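Local coordinates for CdiA-CT toxin, Conserved domain protein (Yersinia pseudotuberculosis serotype O:3, PDB 4ZQU) that is the toxic C-terminal domain of a contact-dependent growth inhibition effector, probably a nuclease of the PD-(D/E)XK type, and forms a complex with its immunity protein CdiI, at residues 3-7 with 35-39; 11-17 with 26-30; 62-66 with 110-116. Numbering follows the deposited sequence.

Interaction 1 (3-7 with 35-39); sequences WEDYV and VSAKS
Here the N-terminal helix lies against one face of a strand in the mixed sheet of a PD-(D/E)XK-like toxin domain, an alpha/beta packing in which an alanine at the centre of the strand segment lets the helix come close. Residues 3-7 are helical, with Val7 N bonded to Trp3 O at 3.0 Å, and residues 35-39 are extended. The two axes approach to 8.1 Å and their N-to-C directions are 144° apart, roughly antiparallel; Glu4 lies nearest Ala37 (CA to CA 5.5 Å) and Trp3 nearest Ser39 (6.6 Å). CA-to-CB bonds of Val35, Ala37 and Ser39 point to the helix, those of Ser36 and Lys38 away from it. Val35 (chi1 t) brings its CG1 to 3.9 Å from Val7 CG1, both side chains also touching Tyr26. Ser36 faces the other side of the sheet, where its OG bonds to the carbonyl of Thr23. Ala37 CB is 3.8 Å from Val7 CG2, 4.0 Å from Glu4 CA and 4.0 Å from Trp3 CD1. Lys38, with chi1 to chi3 t and chi4 p, bonds through NZ to Ser57 OG; Lys38 O is 3.1 Å from Trp3 NE1, but the angle is poor, and that NH is bonded instead to the carbonyl of Arg89 on the adjoining strand 85-92. With chi1 t and chi2 near -116°, the Trp3 ring lies against Ala37 and Ser39. At the exposed end of the strand, Ser39 CB lies 3.6 Å from Trp3 CD1.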
ATOM      1  N   TRP A   3      10.111 -14.114  12.965  1.00 35.13           N
ATOM      2  CA  TRP A   3       8.676 -14.122  13.222  1.00 34.04           C
ATOM      3  C   TRP A   3       7.877 -13.669  12.006  1.00 33.17           C
ATOM      4  O   TRP A   3       6.859 -14.269  11.669  1.00 31.67           O
ATOM      5  CB  TRP A   3       8.342 -13.235  14.426  1.00 33.68           C
ATOM      6  CG  TRP A   3       6.870 -13.129  14.707  1.00 30.41           C
ATOM      7  CD1 TRP A   3       6.102 -12.002  14.645  1.00 28.00           C
ATOM      8  CD2 TRP A   3       5.989 -14.194  15.085  1.00 28.65           C
ATOM      9  NE1 TRP A   3       4.801 -12.299  14.968  1.00 26.51           N
ATOM     10  CE2 TRP A   3       4.704 -13.637  15.241  1.00 27.43           C
ATOM     11  CE3 TRP A   3       6.161 -15.563  15.310  1.00 28.85           C
ATOM     12  CZ2 TRP A   3       3.599 -14.403  15.611  1.00 27.75           C
ATOM     13  CZ3 TRP A   3       5.062 -16.321  15.678  1.00 28.05           C
ATOM     14  CH2 TRP A   3       3.799 -15.738  15.824  1.00 27.12           C
ATOM     15  N   GLU A   4       8.354 -12.619  11.345  1.00 36.27           N
ATOM     16  CA  GLU A   4       7.663 -12.056  10.192  1.00 38.94           C
ATOM     17  C   GLU A   4       7.546 -13.080   9.068  1.00 35.75           C
ATOM     18  O   GLU A   4       6.532 -13.137   8.375  1.00 35.25           O
ATOM     19  CB  GLU A   4       8.385 -10.799   9.695  1.00 46.61           C
ATOM     20  CG  GLU A   4       7.576  -9.964   8.712  1.00 53.16           C
ATOM     21  CD  GLU A   4       8.169  -8.585   8.480  1.00 59.89           C
ATOM     22  OE1 GLU A   4       9.271  -8.309   9.001  1.00 62.15           O
ATOM     23  OE2 GLU A   4       7.528  -7.774   7.778  1.00 62.55           O
ATOM     24  N   ASP A   5       8.583 -13.894   8.905  1.00 34.87           N
ATOM     25  CA  ASP A   5       8.593 -14.920   7.869  1.00 35.04           C
ATOM     26  C   ASP A   5       7.722 -16.108   8.256  1.00 32.42           C
ATOM     27  O   ASP A   5       7.052 -16.703   7.409  1.00 31.72           O
ATOM     28  CB  ASP A   5      10.026 -15.378   7.593  1.00 38.83           C
ATOM     29  CG  ASP A   5      10.887 -14.270   7.024  1.00 42.34           C
ATOM     30  OD1 ASP A   5      10.978 -14.166   5.783  1.00 44.31           O
ATOM     31  OD2 ASP A   5      11.462 -13.494   7.813  1.00 43.44           O
ATOM     32  N   TYR A   6       7.737 -16.444   9.542  1.00 32.75           N
ATOM     33  CA  TYR A   6       6.915 -17.524  10.073  1.00 34.15           C
ATOM     34  C   TYR A   6       5.429 -17.232   9.883  1.00 35.15           C
ATOM     35  O   TYR A   6       4.641 -18.130   9.577  1.00 36.06           O
ATOM     36  CB  TYR A   6       7.229 -17.744  11.555  1.00 34.43           C
ATOM     37  CG  TYR A   6       6.334 -18.755  12.226  1.00 35.39           C
ATOM     38  CD1 TYR A   6       6.624 -20.110  12.167  1.00 37.77           C
ATOM     39  CD2 TYR A   6       5.198 -18.356  12.920  1.00 35.28           C
ATOM     40  CE1 TYR A   6       5.808 -21.040  12.780  1.00 39.99           C
ATOM     41  CE2 TYR A   6       4.376 -19.279  13.535  1.00 36.42           C
ATOM     42  CZ  TYR A   6       4.685 -20.619  13.462  1.00 38.81           C
ATOM     43  OH  TYR A   6       3.870 -21.544  14.073  1.00 40.51           O
ATOM     44  N   VAL A   7       5.053 -15.972  10.071  1.00 34.40           N
ATOM     45  CA  VAL A   7       3.679 -15.537   9.856  1.00 32.59           C
ATOM     46  C   VAL A   7       3.259 -15.794   8.408  1.00 32.34           C
ATOM     47  O   VAL A   7       2.112 -16.141   8.135  1.00 32.73           O
ATOM     48  CB  VAL A   7       3.508 -14.037  10.205  1.00 31.24           C
ATOM     49  CG1 VAL A   7       2.144 -13.520   9.770  1.00 27.86           C
ATOM     50  CG2 VAL A   7       3.711 -13.818  11.699  1.00 30.06           C
ATOM     51  N   VAL A  35      -2.428  -8.280   7.780  1.00 31.60           N
ATOM     52  CA  VAL A  35      -1.785  -8.831   8.960  1.00 32.48           C
ATOM     53  C   VAL A  35      -0.542  -8.032   9.322  1.00 32.16           C
ATOM     54  O   VAL A  35       0.313  -7.773   8.474  1.00 30.40           O
ATOM     55  CB  VAL A  35      -1.394 -10.307   8.756  1.00 34.37           C
ATOM     56  CG1 VAL A  35      -0.628 -10.826   9.963  1.00 36.66           C
ATOM     57  CG2 VAL A  35      -2.626 -11.157   8.503  1.00 34.76           C
ATOM     58  N   SER A  36      -0.450  -7.633  10.585  1.00 33.31           N
ATOM     59  CA  SER A  36       0.758  -7.001  11.096  1.00 32.38           C
ATOM     60  C   SER A  36       1.494  -7.952  12.031  1.00 31.91           C
ATOM     61  O   SER A  36       0.960  -8.354  13.065  1.00 32.33           O
ATOM     62  CB  SER A  36       0.429  -5.702  11.823  1.00 34.19           C
ATOM     63  OG  SER A  36       1.618  -5.083  12.280  1.00 35.99           O
ATOM     64  N   ALA A  37       2.719  -8.311  11.655  1.00 29.67           N
ATOM     65  CA  ALA A  37       3.531  -9.237  12.435  1.00 29.42           C
ATOM     66  C   ALA A  37       4.422  -8.491  13.418  1.00 33.02           C
ATOM     67  O   ALA A  37       5.430  -7.901  13.031  1.00 37.24           O
ATOM     68  CB  ALA A  37       4.377 -10.110  11.512  1.00 27.75           C
ATOM     69  N   LYS A  38       4.041  -8.521  14.690  1.00 32.83           N
ATOM     70  CA  LYS A  38       4.827  -7.890  15.741  1.00 34.83           C
ATOM     71  C   LYS A  38       5.448  -8.953  16.638  1.00 33.66           C
ATOM     72  O   LYS A  38       4.814  -9.958  16.952  1.00 33.66           O
ATOM     73  CB  LYS A  38       3.959  -6.931  16.562  1.00 40.08           C
ATOM     74  CG  LYS A  38       4.713  -6.182  17.659  1.00 45.48           C
ATOM     75  CD  LYS A  38       3.809  -5.216  18.417  1.00 47.50           C
ATOM     76  CE  LYS A  38       4.531  -4.615  19.616  1.00 50.09           C
ATOM     77  NZ  LYS A  38       5.726  -3.822  19.215  1.00 51.48           N
ATOM     78  N   SER A  39       6.691  -8.732  17.049  1.00 34.07           N
ATOM     79  CA  SER A  39       7.390  -9.697  17.887  1.00 34.49           C
ATOM     80  C   SER A  39       8.108  -9.032  19.051  1.00 36.25           C
ATOM     81  O   SER A  39       8.713  -7.972  18.903  1.00 38.09           O
ATOM     82  CB  SER A  39       8.394 -10.497  17.054  1.00 34.20           C
ATOM     83  OG  SER A  39       9.105 -11.417  17.866  1.00 36.37           O
TER

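Interaction 2 (11-17 with 26-30); sequences LPVGSRL and YFDRA
A turn joins the outer strand 26-27 through one beta bridge, Arg16 with Tyr26 (CA to CA 4.5 Å). Pro12 to Ser15 form a type II turn, with Gly14 at phi 85°, and Ser15 OG bonds to Pro12 O at 2.7 Å. Phe27 N donates to Ser15 O (2.7 Å), which Tyr26 CA also approaches at 3.3 Å in a CA-H...O contact. A water donates to Val13 O (3.2 Å) and Ser15 OG (2.8 Å) and accepts from Arg29 N (3.2 Å). Leu11 CD1 packs 3.6 Å from Tyr26 CG and Leu17 CD1 3.9 Å from Phe27 CB. Arg16 (chi1 t, chi2 p) sets CD 4.1 Å from the Tyr26 ring centroid, an off-centre CH-pi contact. Asp28 OD1, in an Asx turn with Ala30 N (3.1 Å), forms a salt bridge with Arg69 of the CdiI chain, and Arg29 NH1 hydrogen-bonds Ser29 OG of that chain. The contact lies between helix 3-9, where Asp5 forms a salt bridge with Arg16, strand 33-39 beside Tyr26, and the immunity protein.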
ATOM      1  N   LEU A  11       0.015 -18.112   5.429  1.00 47.21           N
ATOM      2  CA  LEU A  11      -0.717 -17.194   4.564  1.00 40.19           C
ATOM      3  C   LEU A  11      -0.489 -17.510   3.086  1.00 37.47           C
ATOM      4  O   LEU A  11       0.557 -18.049   2.722  1.00 36.82           O
ATOM      5  CB  LEU A  11      -0.307 -15.750   4.868  1.00 36.62           C
ATOM      6  CG  LEU A  11      -0.612 -15.282   6.290  1.00 36.41           C
ATOM      7  CD1 LEU A  11      -0.139 -13.856   6.496  1.00 35.85           C
ATOM      8  CD2 LEU A  11      -2.097 -15.406   6.577  1.00 36.83           C
ATOM      9  N   PRO A  12      -1.476 -17.179   2.230  1.00 34.66           N
ATOM     10  CA  PRO A  12      -1.378 -17.411   0.783  1.00 34.51           C
ATOM     11  C   PRO A  12      -0.170 -16.716   0.155  1.00 34.88           C
ATOM     12  O   PRO A  12       0.276 -15.689   0.667  1.00 35.52           O
ATOM     13  CB  PRO A  12      -2.687 -16.820   0.246  1.00 32.64           C
ATOM     14  CG  PRO A  12      -3.623 -16.874   1.396  1.00 32.09           C
ATOM     15  CD  PRO A  12      -2.782 -16.607   2.602  1.00 31.89           C
ATOM     16  N   VAL A  13       0.352 -17.270  -0.936  1.00 34.57           N
ATOM     17  CA  VAL A  13       1.529 -16.703  -1.588  1.00 34.38           C
ATOM     18  C   VAL A  13       1.218 -15.340  -2.193  1.00 32.88           C
ATOM     19  O   VAL A  13       0.093 -15.080  -2.623  1.00 33.31           O
ATOM     20  CB  VAL A  13       2.080 -17.635  -2.686  1.00 34.83           C
ATOM     21  CG1 VAL A  13       2.651 -18.899  -2.071  1.00 37.26           C
ATOM     22  CG2 VAL A  13       0.998 -17.970  -3.695  1.00 35.02           C
ATOM     23  N   GLY A  14       2.222 -14.469  -2.211  1.00 31.55           N
ATOM     24  CA  GLY A  14       2.068 -13.129  -2.748  1.00 30.42           C
ATOM     25  C   GLY A  14       1.499 -12.149  -1.741  1.00 29.55           C
ATOM     26  O   GLY A  14       1.236 -10.994  -2.074  1.00 30.79           O
ATOM     27  N   SER A  15       1.317 -12.605  -0.506  1.00 28.70           N
ATOM     28  CA  SER A  15       0.732 -11.774   0.540  1.00 30.15           C
ATOM     29  C   SER A  15       1.730 -10.793   1.138  1.00 32.27           C
ATOM     30  O   SER A  15       1.346  -9.719   1.598  1.00 33.87           O
ATOM     31  CB  SER A  15       0.148 -12.647   1.652  1.00 32.08           C
ATOM     32  OG  SER A  15      -0.991 -13.355   1.197  1.00 33.77           O
ATOM     33  N   ARG A  16       3.006 -11.165   1.135  1.00 33.73           N
ATOM     34  CA  ARG A  16       4.042 -10.340   1.750  1.00 33.63           C
ATOM     35  C   ARG A  16       4.182  -8.974   1.090  1.00 32.71           C
ATOM     36  O   ARG A  16       4.448  -8.868  -0.108  1.00 25.60           O
ATOM     37  CB  ARG A  16       5.392 -11.053   1.717  1.00 32.07           C
ATOM     38  CG  ARG A  16       6.521 -10.205   2.274  1.00 33.53           C
ATOM     39  CD  ARG A  16       6.497 -10.183   3.788  1.00 37.74           C
ATOM     40  NE  ARG A  16       7.302 -11.264   4.343  1.00 42.92           N
ATOM     41  CZ  ARG A  16       8.389 -11.080   5.085  1.00 44.84           C
ATOM     42  NH1 ARG A  16       8.795  -9.852   5.377  1.00 45.97           N
ATOM     43  NH2 ARG A  16       9.065 -12.123   5.543  1.00 44.38           N
ATOM     44  N   LEU A  17       4.001  -7.933   1.894  1.00 32.90           N
ATOM     45  CA  LEU A  17       4.197  -6.563   1.451  1.00 33.34           C
ATOM     46  C   LEU A  17       5.671  -6.190   1.533  1.00 37.94           C
ATOM     47  O   LEU A  17       6.408  -6.755   2.343  1.00 39.02           O
ATOM     48  CB  LEU A  17       3.358  -5.609   2.300  1.00 33.25           C
ATOM     49  CG  LEU A  17       1.845  -5.720   2.122  1.00 31.81           C
ATOM     50  CD1 LEU A  17       1.137  -5.013   3.257  1.00 32.94           C
ATOM     51  CD2 LEU A  17       1.436  -5.135   0.785  1.00 27.04           C
ATOM     52  N   TYR A  26       1.692  -8.278   5.838  1.00 28.62           N
ATOM     53  CA  TYR A  26       1.043  -9.156   4.872  1.00 28.42           C
ATOM     54  C   TYR A  26      -0.305  -8.614   4.427  1.00 28.57           C
ATOM     55  O   TYR A  26      -0.998  -7.935   5.183  1.00 30.16           O
ATOM     56  CB  TYR A  26       0.865 -10.556   5.454  1.00 28.55           C
ATOM     57  CG  TYR A  26       2.166 -11.276   5.669  1.00 28.52           C
ATOM     58  CD1 TYR A  26       2.747 -12.014   4.649  1.00 28.12           C
ATOM     59  CD2 TYR A  26       2.823 -11.208   6.889  1.00 30.46           C
ATOM     60  CE1 TYR A  26       3.945 -12.668   4.837  1.00 27.80           C
ATOM     61  CE2 TYR A  26       4.022 -11.861   7.088  1.00 32.65           C
ATOM     62  CZ  TYR A  26       4.578 -12.587   6.057  1.00 31.21           C
ATOM     63  OH  TYR A  26       5.771 -13.242   6.248  1.00 33.24           O
ATOM     64  N   PHE A  27      -0.671  -8.927   3.190  1.00 25.97           N
ATOM     65  CA  PHE A  27      -1.951  -8.519   2.641  1.00 27.81           C
ATOM     66  C   PHE A  27      -2.513  -9.628   1.769  1.00 30.22           C
ATOM     67  O   PHE A  27      -1.927  -9.968   0.743  1.00 32.55           O
ATOM     68  CB  PHE A  27      -1.801  -7.227   1.835  1.00 29.69           C
ATOM     69  CG  PHE A  27      -3.105  -6.653   1.350  1.00 32.43           C
ATOM     70  CD1 PHE A  27      -4.219  -6.645   2.166  1.00 33.58           C
ATOM     71  CD2 PHE A  27      -3.214  -6.120   0.079  1.00 33.20           C
ATOM     72  CE1 PHE A  27      -5.419  -6.115   1.726  1.00 33.89           C
ATOM     73  CE2 PHE A  27      -4.414  -5.592  -0.367  1.00 32.37           C
ATOM     74  CZ  PHE A  27      -5.514  -5.590   0.459  1.00 32.12           C
ATOM     75  N   ASP A  28      -3.634 -10.208   2.185  1.00 30.54           N
ATOM     76  CA  ASP A  28      -4.316 -11.196   1.357  1.00 29.63           C
ATOM     77  C   ASP A  28      -4.873 -10.479   0.135  1.00 26.93           C
ATOM     78  O   ASP A  28      -5.857  -9.751   0.227  1.00 28.55           O
ATOM     79  CB  ASP A  28      -5.424 -11.904   2.141  1.00 30.97           C
ATOM     80  CG  ASP A  28      -5.977 -13.120   1.413  1.00 32.15           C
ATOM     81  OD1 ASP A  28      -6.182 -13.047   0.183  1.00 34.01           O
ATOM     82  OD2 ASP A  28      -6.214 -14.152   2.075  1.00 31.41           O
ATOM     83  N   ARG A  29      -4.234 -10.690  -1.011  1.00 26.71           N
ATOM     84  CA  ARG A  29      -4.537  -9.919  -2.209  1.00 27.06           C
ATOM     85  C   ARG A  29      -5.931 -10.199  -2.754  1.00 27.34           C
ATOM     86  O   ARG A  29      -6.427  -9.456  -3.600  1.00 29.66           O
ATOM     87  CB  ARG A  29      -3.496 -10.197  -3.295  1.00 26.85           C
ATOM     88  CG  ARG A  29      -2.062 -10.089  -2.817  1.00 27.26           C
ATOM     89  CD  ARG A  29      -1.764  -8.740  -2.178  1.00 25.74           C
ATOM     90  NE  ARG A  29      -0.395  -8.700  -1.674  1.00 23.57           N
ATOM     91  CZ  ARG A  29       0.541  -7.864  -2.108  1.00 25.71           C
ATOM     92  NH1 ARG A  29       0.257  -6.973  -3.045  1.00 27.58           N
ATOM     93  NH2 ARG A  29       1.762  -7.911  -1.596  1.00 26.78           N
ATOM     94  N   ALA A  30      -6.562 -11.263  -2.270  1.00 26.46           N
ATOM     95  CA  ALA A  30      -7.892 -11.629  -2.744  1.00 26.84           C
ATOM     96  C   ALA A  30      -8.999 -11.257  -1.753  1.00 28.33           C
ATOM     97  O   ALA A  30     -10.036 -10.727  -2.152  1.00 29.85           O
ATOM     98  CB  ALA A  30      -7.943 -13.111  -3.055  1.00 27.31           C
TER
HETATM   99  O   HOH W   1      -2.171 -13.152  -1.372  1.00 27.37           O

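Interaction 3 (62-66 with 110-116); sequences IDVTA and YGKNQGV
Two helix ends fit together here, the last turn of helix 53-66 against the C-terminal end of helix 98-113 and the turn beyond it. Ile62 (chi1 m, chi2 t) is the main bump: its CG2 enters the hollow over Gly111, 3.7 Å from Gly111 CA, flanked by Tyr110 CE2 at 3.8 Å and Gln114 CB at 4.2 Å. The CA atoms of Ile62 and Gly111 are 6.0 Å apart; a CB on Gly111 would crowd Ile62 CD1. Gly115, with phi 79°, ends the helix in a Schellman motif, Val116 N bonding to Gly111 O at 2.6 Å, and so turns Val116 back as the second bump: Val116 CG2 lies 3.2 Å from Thr65 OG1 and 3.9 Å from Ala66 CB. The Ala66 CB methyl also rests 3.7 Å from Gln114 O. Thr65 (chi1 p) ties OG1 to Ile62 O at 2.6 Å. To one side, Tyr110 OH (chi1 t) donates to Asp63 OD1 in a very short 2.5 Å hydrogen bond. Strand 85-92 meets Thr65 and Val116 through Val88, and the chain continues into strand 117-122.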
ATOM      1  N   ILE A  62      -1.406  -1.047  17.306  1.00 38.75           N
ATOM      2  CA  ILE A  62      -2.846  -1.159  17.077  1.00 37.43           C
ATOM      3  C   ILE A  62      -3.437   0.100  16.454  1.00 39.71           C
ATOM      4  O   ILE A  62      -4.213   0.025  15.501  1.00 42.80           O
ATOM      5  CB  ILE A  62      -3.596  -1.456  18.390  1.00 35.42           C
ATOM      6  CG1 ILE A  62      -3.202  -2.828  18.930  1.00 32.39           C
ATOM      7  CG2 ILE A  62      -5.101  -1.389  18.178  1.00 35.65           C
ATOM      8  CD1 ILE A  62      -3.873  -3.175  20.234  1.00 30.44           C
ATOM      9  N   ASP A  63      -3.064   1.256  16.991  1.00 39.51           N
ATOM     10  CA  ASP A  63      -3.586   2.527  16.502  1.00 41.06           C
ATOM     11  C   ASP A  63      -3.247   2.743  15.031  1.00 42.02           C
ATOM     12  O   ASP A  63      -4.077   3.229  14.267  1.00 43.95           O
ATOM     13  CB  ASP A  63      -3.049   3.688  17.342  1.00 42.89           C
ATOM     14  CG  ASP A  63      -3.565   3.663  18.769  1.00 43.08           C
ATOM     15  OD1 ASP A  63      -4.709   3.205  18.979  1.00 42.34           O
ATOM     16  OD2 ASP A  63      -2.829   4.102  19.679  1.00 42.68           O
ATOM     17  N   VAL A  64      -2.033   2.368  14.640  1.00 41.00           N
ATOM     18  CA  VAL A  64      -1.582   2.537  13.262  1.00 41.40           C
ATOM     19  C   VAL A  64      -2.360   1.631  12.310  1.00 40.75           C
ATOM     20  O   VAL A  64      -2.750   2.050  11.220  1.00 42.56           O
ATOM     21  CB  VAL A  64      -0.077   2.243  13.122  1.00 41.53           C
ATOM     22  CG1 VAL A  64       0.377   2.452  11.689  1.00 42.01           C
ATOM     23  CG2 VAL A  64       0.717   3.131  14.058  1.00 42.39           C
ATOM     24  N   THR A  65      -2.582   0.391  12.729  1.00 37.76           N
ATOM     25  CA  THR A  65      -3.353  -0.552  11.932  1.00 37.21           C
ATOM     26  C   THR A  65      -4.779  -0.052  11.742  1.00 36.85           C
ATOM     27  O   THR A  65      -5.350  -0.170  10.659  1.00 37.56           O
ATOM     28  CB  THR A  65      -3.398  -1.949  12.585  1.00 36.51           C
ATOM     29  OG1 THR A  65      -4.193  -1.896  13.775  1.00 39.63           O
ATOM     30  CG2 THR A  65      -2.003  -2.427  12.940  1.00 33.41           C
ATOM     31  N   ALA A  66      -5.340   0.517  12.804  1.00 36.60           N
ATOM     32  CA  ALA A  66      -6.741   0.932  12.819  1.00 37.62           C
ATOM     33  C   ALA A  66      -6.961   2.274  12.127  1.00 39.95           C
ATOM     34  O   ALA A  66      -7.947   2.457  11.418  1.00 38.96           O
ATOM     35  CB  ALA A  66      -7.254   0.991  14.254  1.00 36.10           C
ATOM     36  N   TYR A 110      -8.352  -3.855  23.921  1.00 40.50           N
ATOM     37  CA  TYR A 110      -8.313  -2.526  23.329  1.00 41.52           C
ATOM     38  C   TYR A 110      -8.415  -2.613  21.810  1.00 42.12           C
ATOM     39  O   TYR A 110      -9.250  -1.950  21.197  1.00 44.60           O
ATOM     40  CB  TYR A 110      -7.036  -1.783  23.723  1.00 40.66           C
ATOM     41  CG  TYR A 110      -6.844  -0.489  22.966  1.00 42.31           C
ATOM     42  CD1 TYR A 110      -7.544   0.655  23.324  1.00 45.89           C
ATOM     43  CD2 TYR A 110      -5.973  -0.415  21.887  1.00 41.01           C
ATOM     44  CE1 TYR A 110      -7.378   1.840  22.630  1.00 48.11           C
ATOM     45  CE2 TYR A 110      -5.803   0.761  21.185  1.00 43.00           C
ATOM     46  CZ  TYR A 110      -6.504   1.887  21.563  1.00 47.98           C
ATOM     47  OH  TYR A 110      -6.332   3.060  20.867  1.00 52.50           O
ATOM     48  N   GLY A 111      -7.563  -3.442  21.214  1.00 39.85           N
ATOM     49  CA  GLY A 111      -7.553  -3.632  19.776  1.00 38.88           C
ATOM     50  C   GLY A 111      -8.885  -4.114  19.234  1.00 40.59           C
ATOM     51  O   GLY A 111      -9.309  -3.694  18.159  1.00 44.04           O
ATOM     52  N   LYS A 112      -9.550  -4.991  19.981  1.00 39.58           N
ATOM     53  CA  LYS A 112     -10.795  -5.602  19.522  1.00 40.76           C
ATOM     54  C   LYS A 112     -11.897  -4.559  19.362  1.00 43.68           C
ATOM     55  O   LYS A 112     -12.659  -4.589  18.395  1.00 45.10           O
ATOM     56  CB  LYS A 112     -11.241  -6.707  20.486  1.00 42.48           C
ATOM     57  CG  LYS A 112     -12.745  -6.977  20.497  1.00 47.93           C
ATOM     58  CD  LYS A 112     -13.117  -8.138  21.422  1.00 51.24           C
ATOM     59  CE  LYS A 112     -11.978  -9.139  21.565  1.00 51.88           C
ATOM     60  NZ  LYS A 112     -12.249 -10.153  22.621  1.00 52.48           N
ATOM     61  N   ASN A 113     -11.968  -3.630  20.308  1.00 43.53           N
ATOM     62  CA  ASN A 113     -12.915  -2.530  20.224  1.00 47.16           C
ATOM     63  C   ASN A 113     -12.424  -1.440  19.272  1.00 47.72           C
ATOM     64  O   ASN A 113     -13.178  -0.543  18.897  1.00 48.90           O
ATOM     65  CB  ASN A 113     -13.181  -1.952  21.613  1.00 51.06           C
ATOM     66  CG  ASN A 113     -13.829  -2.957  22.549  1.00 54.38           C
ATOM     67  OD1 ASN A 113     -14.808  -3.615  22.191  1.00 56.98           O
ATOM     68  ND2 ASN A 113     -13.289  -3.076  23.758  1.00 54.56           N
ATOM     69  N   GLN A 114     -11.153  -1.530  18.888  1.00 45.50           N
ATOM     70  CA  GLN A 114     -10.594  -0.670  17.848  1.00 44.01           C
ATOM     71  C   GLN A 114     -10.727  -1.334  16.481  1.00 42.46           C
ATOM     72  O   GLN A 114     -10.245  -0.810  15.477  1.00 42.71           O
ATOM     73  CB  GLN A 114      -9.125  -0.350  18.133  1.00 41.18           C
ATOM     74  CG  GLN A 114      -8.907   0.510  19.357  1.00 42.99           C
ATOM     75  CD  GLN A 114      -9.711   1.788  19.314  1.00 50.07           C
ATOM     76  OE1 GLN A 114     -10.637   1.980  20.103  1.00 52.79           O
ATOM     77  NE2 GLN A 114      -9.369   2.669  18.384  1.00 52.71           N
ATOM     78  N   GLY A 115     -11.377  -2.493  16.454  1.00 41.85           N
ATOM     79  CA  GLY A 115     -11.618  -3.213  15.216  1.00 43.66           C
ATOM     80  C   GLY A 115     -10.411  -3.990  14.727  1.00 43.82           C
ATOM     81  O   GLY A 115     -10.303  -4.302  13.539  1.00 46.03           O
ATOM     82  N   VAL A 116      -9.504  -4.307  15.646  1.00 41.51           N
ATOM     83  CA  VAL A 116      -8.275  -5.017  15.305  1.00 37.81           C
ATOM     84  C   VAL A 116      -8.122  -6.294  16.126  1.00 35.83           C
ATOM     85  O   VAL A 116      -8.146  -6.256  17.354  1.00 34.95           O
ATOM     86  CB  VAL A 116      -7.035  -4.126  15.521  1.00 33.91           C
ATOM     87  CG1 VAL A 116      -5.767  -4.878  15.156  1.00 31.58           C
ATOM     88  CG2 VAL A 116      -7.154  -2.850  14.708  1.00 31.66           C
TER

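Interactions 1 and 2 are close neighbours: interaction 2 is nested along the chain within the loop closed by interaction 1, and their strands adjoin in the same sheet. Asp5 OD1 pairs with Arg16 NH2 at 2.8 Å, and Glu4 O lies 2.3 Å from Tyr26 OH, a probable hydrogen bond. Interaction 3 follows later in the chain and touches interaction 1 where Ser36 CB meets Thr65 CG2 at 4.2 Å; its centre is about 20 Å from that of interaction 2. All three are partly buried, but interaction 1 is apolar helix-on-sheet packing and interaction 3 helix-end packing with one short Tyr-Asp hydrogen bond, whereas interaction 2, farthest from the chain centre, mixes backbone, water and charge at the CdiI interface.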